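Local atomic coordinates of Alr4995 protein (Nostoc sp., PDB entry 6LRF), a protein that acts as a bifunctional arginine dihydrolase and ornithine cyclodeaminase, probably converting arginine to ornithine in one domain and ornithine to proline in another. Residues 464-470 and 674-678; 630-634 and 680-684. The contacts are given in a common frame with arbitrary orientation. Residue numbers count along the deposited sequence, not the author numbering.

Contact 1 of 2, residues 464-470 and 674-678; sequences VSSERRV and VGVVT
Two hydrogen bonds hold Ser-465 to Val-677, at the edge of the parallel sheet of the C-terminal Rossmann-like domain. The backbone N of Ser-465 gives to Val-677 O at 3.0 Å, and Val-677 N returns a nearly straight bond to Ser-465 OG at 2.9 Å. The m rotamer (chi1 -58°) brings that hydroxyl to the strand, so a side chain does the work of a second backbone carbonyl, and the two CA atoms lie 5.0 Å apart. Residues 674-677 are extended and belong to strand 673-677, outermost in its sheet within this chain; its other edge is bonded to strand 651-656, for example Val-676 with Cys-654.

After Ser-465 (phi/psi -77/131) and Ser-466 (-69/159) the chain turns into helix 467-486. Ser-466 is the N-cap: its OG, set by chi1 of 82°, takes a weak bond from Arg-469 N at 3.3 Å, while Val-470 N bonds to Ser-466 O at 3.0 Å. A neighbouring subunit reaches this helix start, where its Asp-679 accepts from Glu-467 N.

The Arg-469 side chain reaches across to the strand and makes a weak hydrogen bond from NH2 to Gly-675 O at 3.4 Å. Packing completes the contact on two sides of the serine. Val-464 CG2 meets Val-677 CG1 at 3.7 Å, and both valines also touch Pro-659. From the first helical turn, Val-470 CG2 sits 4.1 Å from Val-676 CG1 and 3.7 Å from Thr-678 CB.

Contact 2 of 2, residues 630-634 and 680-684; sequences ILMLS and VGLFL
Helix-on-sheet packing of a Rossmann-like alpha/beta domain is what this contact consists of: the first turn of helix 680-694 lies over the C-terminal end of strand 629-633, an inner strand of the parallel sheet. The short axes approach to 10.4 Å with N-to-C directions 140° apart, so the helix runs back obliquely against the strand. The nearest CA atoms, those of Leu-633 and Val-680, are 6.5 Å apart.

Residues 630-633 are extended, and alternation puts Leu-631 and Leu-633 on the helix side. Leu-633, in the mt rotamer (chi1 -56°, chi2 168°), meets three helix residues: its CB lies 3.8 Å from Val-680 CG2, its CD2 4.3 Å from Phe-683 CD2, and its CD1 3.9 Å from Leu-684 CD2. Leu-684 is also mt (-72°, 162°); its CA-to-CB bond points sideways, but its tip reaches the strand. Leu-631 is in the tp rotamer (chi1 -158°, chi2 57°), bringing CD1 to 4.5 Å from Phe-683 CE2. The Phe-683 ring, at chi1 180° and chi2 91°, extends over the sheet to Val-655 as well. Helix 498-501 borders the same apolar cluster, with Val-499 against Leu-633 and Leu-684.

Just past the strand, Ser-634 leaves extended geometry (phi/psi 25/70). In the p rotamer (chi1 61°) its buried OG, which has no polar partner in the model, lies 3.7 Å from Val-680 CG1.

From the N terminus the order is 464-470, 630-634, 674-678, 680-684, so the two contacts cross instead of nesting. Contact 1 closes the longer loop, with 203 residues between its segments: it brings the start of helix 467-486 to the last strand of the parallel sheet. Contact 2 closes a loop of 45 residues, from inner strand 629-633 through strands 651-656 and 673-677 to helix 680-694. Strand 673-677 leads directly into that helix, and the centres of the contacts are about 11 Å apart. They touch at several places, among them Val-676 CG2 on Phe-683 CD1 at 3.8 Å, so helix 680-694 packs on edge strand 673-677 as well as on inner strand 629-633.

Contact 1 of 2, residues 464-470 and 674-678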
ATOM      1  N   VAL B 464      -3.478  -0.269   7.733  1.00 45.21           N
ATOM      2  CA  VAL B 464      -2.272   0.274   8.346  1.00 40.63           C
ATOM      3  C   VAL B 464      -2.444   0.425   9.872  1.00 45.63           C
ATOM      4  O   VAL B 464      -1.520   0.122  10.614  1.00 47.68           O
ATOM      5  CB  VAL B 464      -1.862   1.618   7.702  1.00 44.82           C
ATOM      6  CG1 VAL B 464      -0.494   2.050   8.179  1.00 45.01           C
ATOM      7  CG2 VAL B 464      -1.833   1.488   6.183  1.00 50.00           C
ATOM      8  N   SER B 465      -3.608   0.850  10.360  1.00 35.26           N
ATOM      9  CA  SER B 465      -3.800   0.905  11.819  1.00 42.21           C
ATOM     10  C   SER B 465      -4.047  -0.480  12.435  1.00 45.73           C
ATOM     11  O   SER B 465      -4.898  -1.230  11.961  1.00 45.55           O
ATOM     12  CB  SER B 465      -4.966   1.840  12.185  1.00 42.60           C
ATOM     13  OG  SER B 465      -4.749   3.150  11.692  1.00 38.08           O
ATOM     14  N   SER B 466      -3.321  -0.814  13.499  1.00 41.14           N
ATOM     15  CA  SER B 466      -3.477  -2.126  14.121  1.00 41.06           C
ATOM     16  C   SER B 466      -4.836  -2.253  14.806  1.00 42.49           C
ATOM     17  O   SER B 466      -5.481  -1.257  15.130  1.00 45.00           O
ATOM     18  CB  SER B 466      -2.358  -2.394  15.132  1.00 41.85           C
ATOM     19  OG  SER B 466      -2.639  -1.772  16.373  1.00 39.83           O
ATOM     20  N   GLU B 467      -5.270  -3.483  15.027  1.00 32.83           N
ATOM     21  CA  GLU B 467      -6.558  -3.724  15.645  1.00 40.57           C
ATOM     22  C   GLU B 467      -6.653  -3.070  17.028  1.00 45.40           C
ATOM     23  O   GLU B 467      -7.713  -2.577  17.424  1.00 41.73           O
ATOM     24  CB  GLU B 467      -6.814  -5.225  15.742  1.00 36.98           C
ATOM     25  CG  GLU B 467      -7.998  -5.589  16.612  1.00 49.91           C
ATOM     26  CD  GLU B 467      -9.297  -4.992  16.104  1.00 51.73           C
ATOM     27  OE1 GLU B 467      -9.466  -4.881  14.862  1.00 39.73           O
ATOM     28  OE2 GLU B 467     -10.143  -4.625  16.957  1.00 56.97           O
ATOM     29  N   ARG B 468      -5.535  -3.039  17.747  1.00 45.15           N
ATOM     30  CA  ARG B 468      -5.521  -2.484  19.102  1.00 44.59           C
ATOM     31  C   ARG B 468      -5.737  -0.983  19.082  1.00 42.13           C
ATOM     32  O   ARG B 468      -6.490  -0.433  19.891  1.00 45.42           O
ATOM     33  CB  ARG B 468      -4.204  -2.814  19.799  1.00 47.74           C
ATOM     34  CG  ARG B 468      -4.388  -3.525  21.119  1.00 58.22           C
ATOM     35  CD  ARG B 468      -3.048  -3.986  21.625  1.00 63.69           C
ATOM     36  NE  ARG B 468      -3.098  -4.736  22.878  1.00 67.08           N
ATOM     37  CZ  ARG B 468      -3.396  -6.028  22.962  1.00 65.75           C
ATOM     38  NH1 ARG B 468      -3.685  -6.717  21.864  1.00 62.73           N
ATOM     39  NH2 ARG B 468      -3.408  -6.631  24.144  1.00 68.29           N
ATOM     40  N   ARG B 469      -5.057  -0.335  18.147  1.00 34.22           N
ATOM     41  CA  ARG B 469      -5.193   1.081  17.909  1.00 37.75           C
ATOM     42  C   ARG B 469      -6.638   1.427  17.539  1.00 42.10           C
ATOM     43  O   ARG B 469      -7.270   2.275  18.178  1.00 38.29           O
ATOM     44  CB  ARG B 469      -4.219   1.502  16.805  1.00 35.61           C
ATOM     45  CG  ARG B 469      -4.531   2.823  16.131  1.00 43.39           C
ATOM     46  CD  ARG B 469      -4.081   4.020  16.950  1.00 44.23           C
ATOM     47  NE  ARG B 469      -4.278   5.257  16.198  1.00 53.91           N
ATOM     48  CZ  ARG B 469      -4.574   6.433  16.743  1.00 53.94           C
ATOM     49  NH1 ARG B 469      -4.711   6.548  18.062  1.00 48.34           N
ATOM     50  NH2 ARG B 469      -4.739   7.498  15.966  1.00 49.34           N
ATOM     51  N   VAL B 470      -7.158   0.752  16.517  1.00 38.62           N
ATOM     52  CA  VAL B 470      -8.508   1.002  16.034  1.00 35.76           C
ATOM     53  C   VAL B 470      -9.487   0.862  17.188  1.00 35.98           C
ATOM     54  O   VAL B 470     -10.419   1.649  17.343  1.00 36.77           O
ATOM     55  CB  VAL B 470      -8.877   0.036  14.890  1.00 37.05           C
ATOM     56  CG1 VAL B 470     -10.379  -0.051  14.720  1.00 33.72           C
ATOM     57  CG2 VAL B 470      -8.206   0.473  13.595  1.00 33.41           C
ATOM     58  N   VAL B 674      -9.005  12.869  14.729  1.00 32.71           N
ATOM     59  CA  VAL B 674      -8.449  11.534  14.874  1.00 33.77           C
ATOM     60  C   VAL B 674      -8.675  10.771  13.563  1.00 36.22           C
ATOM     61  O   VAL B 674      -9.673  10.979  12.858  1.00 26.79           O
ATOM     62  CB  VAL B 674      -9.038  10.765  16.083  1.00 34.07           C
ATOM     63  CG1 VAL B 674     -10.457  10.266  15.808  1.00 28.73           C
ATOM     64  CG2 VAL B 674      -8.119   9.595  16.460  1.00 34.18           C
ATOM     65  N   GLY B 675      -7.709   9.929  13.211  1.00 36.54           N
ATOM     66  CA  GLY B 675      -7.791   9.149  11.995  1.00 37.45           C
ATOM     67  C   GLY B 675      -7.357   7.719  12.237  1.00 39.25           C
ATOM     68  O   GLY B 675      -6.404   7.473  12.979  1.00 39.20           O
ATOM     69  N   VAL B 676      -8.074   6.777  11.631  1.00 37.90           N
ATOM     70  CA  VAL B 676      -7.660   5.373  11.603  1.00 39.76           C
ATOM     71  C   VAL B 676      -7.721   4.853  10.178  1.00 41.47           C
ATOM     72  O   VAL B 676      -8.627   5.198   9.408  1.00 40.81           O
ATOM     73  CB  VAL B 676      -8.527   4.454  12.509  1.00 37.49           C
ATOM     74  CG1 VAL B 676      -8.051   4.513  13.940  1.00 42.78           C
ATOM     75  CG2 VAL B 676      -9.986   4.817  12.411  1.00 39.61           C
ATOM     76  N   VAL B 677      -6.732   4.038   9.830  1.00 40.78           N
ATOM     77  CA  VAL B 677      -6.666   3.415   8.521  1.00 43.75           C
ATOM     78  C   VAL B 677      -7.114   1.989   8.679  1.00 42.77           C
ATOM     79  O   VAL B 677      -6.369   1.149   9.179  1.00 43.15           O
ATOM     80  CB  VAL B 677      -5.269   3.454   7.932  1.00 47.03           C
ATOM     81  CG1 VAL B 677      -5.269   2.773   6.577  1.00 50.23           C
ATOM     82  CG2 VAL B 677      -4.810   4.892   7.806  1.00 47.23           C
ATOM     83  N   THR B 678      -8.349   1.723   8.282  1.00 39.86           N
ATOM     84  CA  THR B 678      -8.959   0.447   8.588  1.00 35.12           C
ATOM     85  C   THR B 678     -10.212   0.243   7.744  1.00 37.16           C
ATOM     86  O   THR B 678     -10.630   1.128   6.990  1.00 35.48           O
ATOM     87  CB  THR B 678      -9.294   0.350  10.101  1.00 40.54           C
ATOM     88  OG1 THR B 678      -9.514  -1.015  10.475  1.00 42.98           O
ATOM     89  CG2 THR B 678     -10.513   1.198  10.464  1.00 37.40           C
TER

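Contact 2 of 2, residues 630-634 and 680-684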
ATOM      1  N   ILE B 630     -17.864  15.614  13.389  1.00 27.45           N
ATOM      2  CA  ILE B 630     -18.072  15.140  12.039  1.00 22.09           C
ATOM      3  C   ILE B 630     -17.419  13.770  11.936  1.00 27.00           C
ATOM      4  O   ILE B 630     -16.240  13.613  12.228  1.00 25.93           O
ATOM      5  CB  ILE B 630     -17.483  16.110  11.006  1.00 31.07           C
ATOM      6  CG1 ILE B 630     -18.090  17.505  11.204  1.00 25.86           C
ATOM      7  CG2 ILE B 630     -17.706  15.592   9.589  1.00 27.26           C
ATOM      8  CD1 ILE B 630     -17.542  18.521  10.262  1.00 30.09           C
ATOM      9  N   LEU B 631     -18.221  12.777  11.569  1.00 23.63           N
ATOM     10  CA  LEU B 631     -17.773  11.412  11.366  1.00 22.66           C
ATOM     11  C   LEU B 631     -17.579  11.159   9.864  1.00 23.89           C
ATOM     12  O   LEU B 631     -18.540  11.139   9.093  1.00 23.76           O
ATOM     13  CB  LEU B 631     -18.800  10.444  11.952  1.00 25.89           C
ATOM     14  CG  LEU B 631     -18.361   9.040  12.328  1.00 33.08           C
ATOM     15  CD1 LEU B 631     -17.214   9.116  13.319  1.00 35.65           C
ATOM     16  CD2 LEU B 631     -19.548   8.299  12.948  1.00 30.95           C
HETATM   17  N   MSE B 632     -16.339  10.985   9.439  1.00 23.64           N
HETATM   18  CA  MSE B 632     -16.062  10.865   8.016  1.00 26.55           C
HETATM   19  C   MSE B 632     -15.764   9.410   7.662  1.00 28.80           C
HETATM   20  O   MSE B 632     -14.681   8.885   7.932  1.00 25.60           O
HETATM   21  CB  MSE B 632     -14.919  11.794   7.614  1.00 27.39           C
HETATM   22  CG  MSE B 632     -15.333  13.267   7.515  1.00 27.88           C
HETATM   23 SE   MSE B 632     -13.816  14.513   7.644  0.58 37.31          SE
HETATM   24  CE  MSE B 632     -13.168  14.043   9.416  1.00 32.98           C
ATOM     25  N   LEU B 633     -16.755   8.762   7.065  1.00 23.41           N
ATOM     26  CA  LEU B 633     -16.691   7.325   6.854  1.00 25.95           C
ATOM     27  C   LEU B 633     -16.365   7.027   5.391  1.00 31.17           C
ATOM     28  O   LEU B 633     -17.262   6.939   4.529  1.00 25.22           O
ATOM     29  CB  LEU B 633     -18.007   6.671   7.283  1.00 24.54           C
ATOM     30  CG  LEU B 633     -18.457   6.933   8.728  1.00 22.75           C
ATOM     31  CD1 LEU B 633     -19.909   6.475   8.931  1.00 22.12           C
ATOM     32  CD2 LEU B 633     -17.535   6.263   9.741  1.00 23.80           C
ATOM     33  N   SER B 634     -15.061   6.853   5.159  1.00 31.83           N
ATOM     34  CA  SER B 634     -14.411   6.717   3.846  1.00 34.61           C
ATOM     35  C   SER B 634     -15.178   7.355   2.694  1.00 30.67           C
ATOM     36  O   SER B 634     -15.709   6.658   1.832  1.00 28.44           O
ATOM     37  CB  SER B 634     -14.128   5.237   3.530  1.00 39.33           C
ATOM     38  OG  SER B 634     -15.309   4.471   3.485  1.00 43.81           O
ATOM     39  N   VAL B 680     -13.927   0.293   7.195  1.00 25.33           N
ATOM     40  CA  VAL B 680     -14.895   1.174   7.842  1.00 24.18           C
ATOM     41  C   VAL B 680     -16.062   0.366   8.415  1.00 25.15           C
ATOM     42  O   VAL B 680     -16.692   0.762   9.407  1.00 28.01           O
ATOM     43  CB  VAL B 680     -15.411   2.278   6.869  1.00 26.66           C
ATOM     44  CG1 VAL B 680     -16.273   1.677   5.776  1.00 23.68           C
ATOM     45  CG2 VAL B 680     -16.197   3.318   7.622  1.00 25.55           C
ATOM     46  N   GLY B 681     -16.341  -0.788   7.815  1.00 28.69           N
ATOM     47  CA  GLY B 681     -17.355  -1.673   8.365  1.00 25.84           C
ATOM     48  C   GLY B 681     -16.876  -2.262   9.679  1.00 25.10           C
ATOM     49  O   GLY B 681     -17.644  -2.380  10.639  1.00 29.41           O
ATOM     50  N   LEU B 682     -15.601  -2.631   9.725  1.00 28.59           N
ATOM     51  CA  LEU B 682     -14.994  -3.047  10.986  1.00 33.55           C
ATOM     52  C   LEU B 682     -15.160  -1.935  12.023  1.00 29.94           C
ATOM     53  O   LEU B 682     -15.619  -2.178  13.149  1.00 31.63           O
ATOM     54  CB  LEU B 682     -13.507  -3.387  10.806  1.00 33.51           C
ATOM     55  CG  LEU B 682     -12.767  -3.687  12.123  1.00 35.48           C
ATOM     56  CD1 LEU B 682     -13.481  -4.787  12.916  1.00 33.98           C
ATOM     57  CD2 LEU B 682     -11.333  -4.080  11.866  1.00 39.19           C
ATOM     58  N   PHE B 683     -14.791  -0.714  11.622  1.00 31.61           N
ATOM     59  CA  PHE B 683     -14.877   0.453  12.502  1.00 26.98           C
ATOM     60  C   PHE B 683     -16.288   0.630  13.040  1.00 26.91           C
ATOM     61  O   PHE B 683     -16.487   0.798  14.245  1.00 30.91           O
ATOM     62  CB  PHE B 683     -14.425   1.729  11.769  1.00 29.00           C
ATOM     63  CG  PHE B 683     -14.499   2.976  12.614  1.00 29.68           C
ATOM     64  CD1 PHE B 683     -13.411   3.379  13.369  1.00 31.12           C
ATOM     65  CD2 PHE B 683     -15.664   3.740  12.663  1.00 28.55           C
ATOM     66  CE1 PHE B 683     -13.478   4.519  14.149  1.00 31.46           C
ATOM     67  CE2 PHE B 683     -15.734   4.880  13.447  1.00 32.22           C
ATOM     68  CZ  PHE B 683     -14.638   5.267  14.190  1.00 29.94           C
ATOM     69  N   LEU B 684     -17.270   0.597  12.140  1.00 26.78           N
ATOM     70  CA  LEU B 684     -18.670   0.774  12.525  1.00 26.10           C
ATOM     71  C   LEU B 684     -19.187  -0.373  13.391  1.00 30.49           C
ATOM     72  O   LEU B 684     -20.037  -0.179  14.265  1.00 28.18           O
ATOM     73  CB  LEU B 684     -19.546   0.921  11.275  1.00 25.22           C
ATOM     74  CG  LEU B 684     -19.393   2.255  10.535  1.00 25.79           C
ATOM     75  CD1 LEU B 684     -19.936   2.180   9.114  1.00 23.17           C
ATOM     76  CD2 LEU B 684     -20.083   3.369  11.314  1.00 22.92           C
TER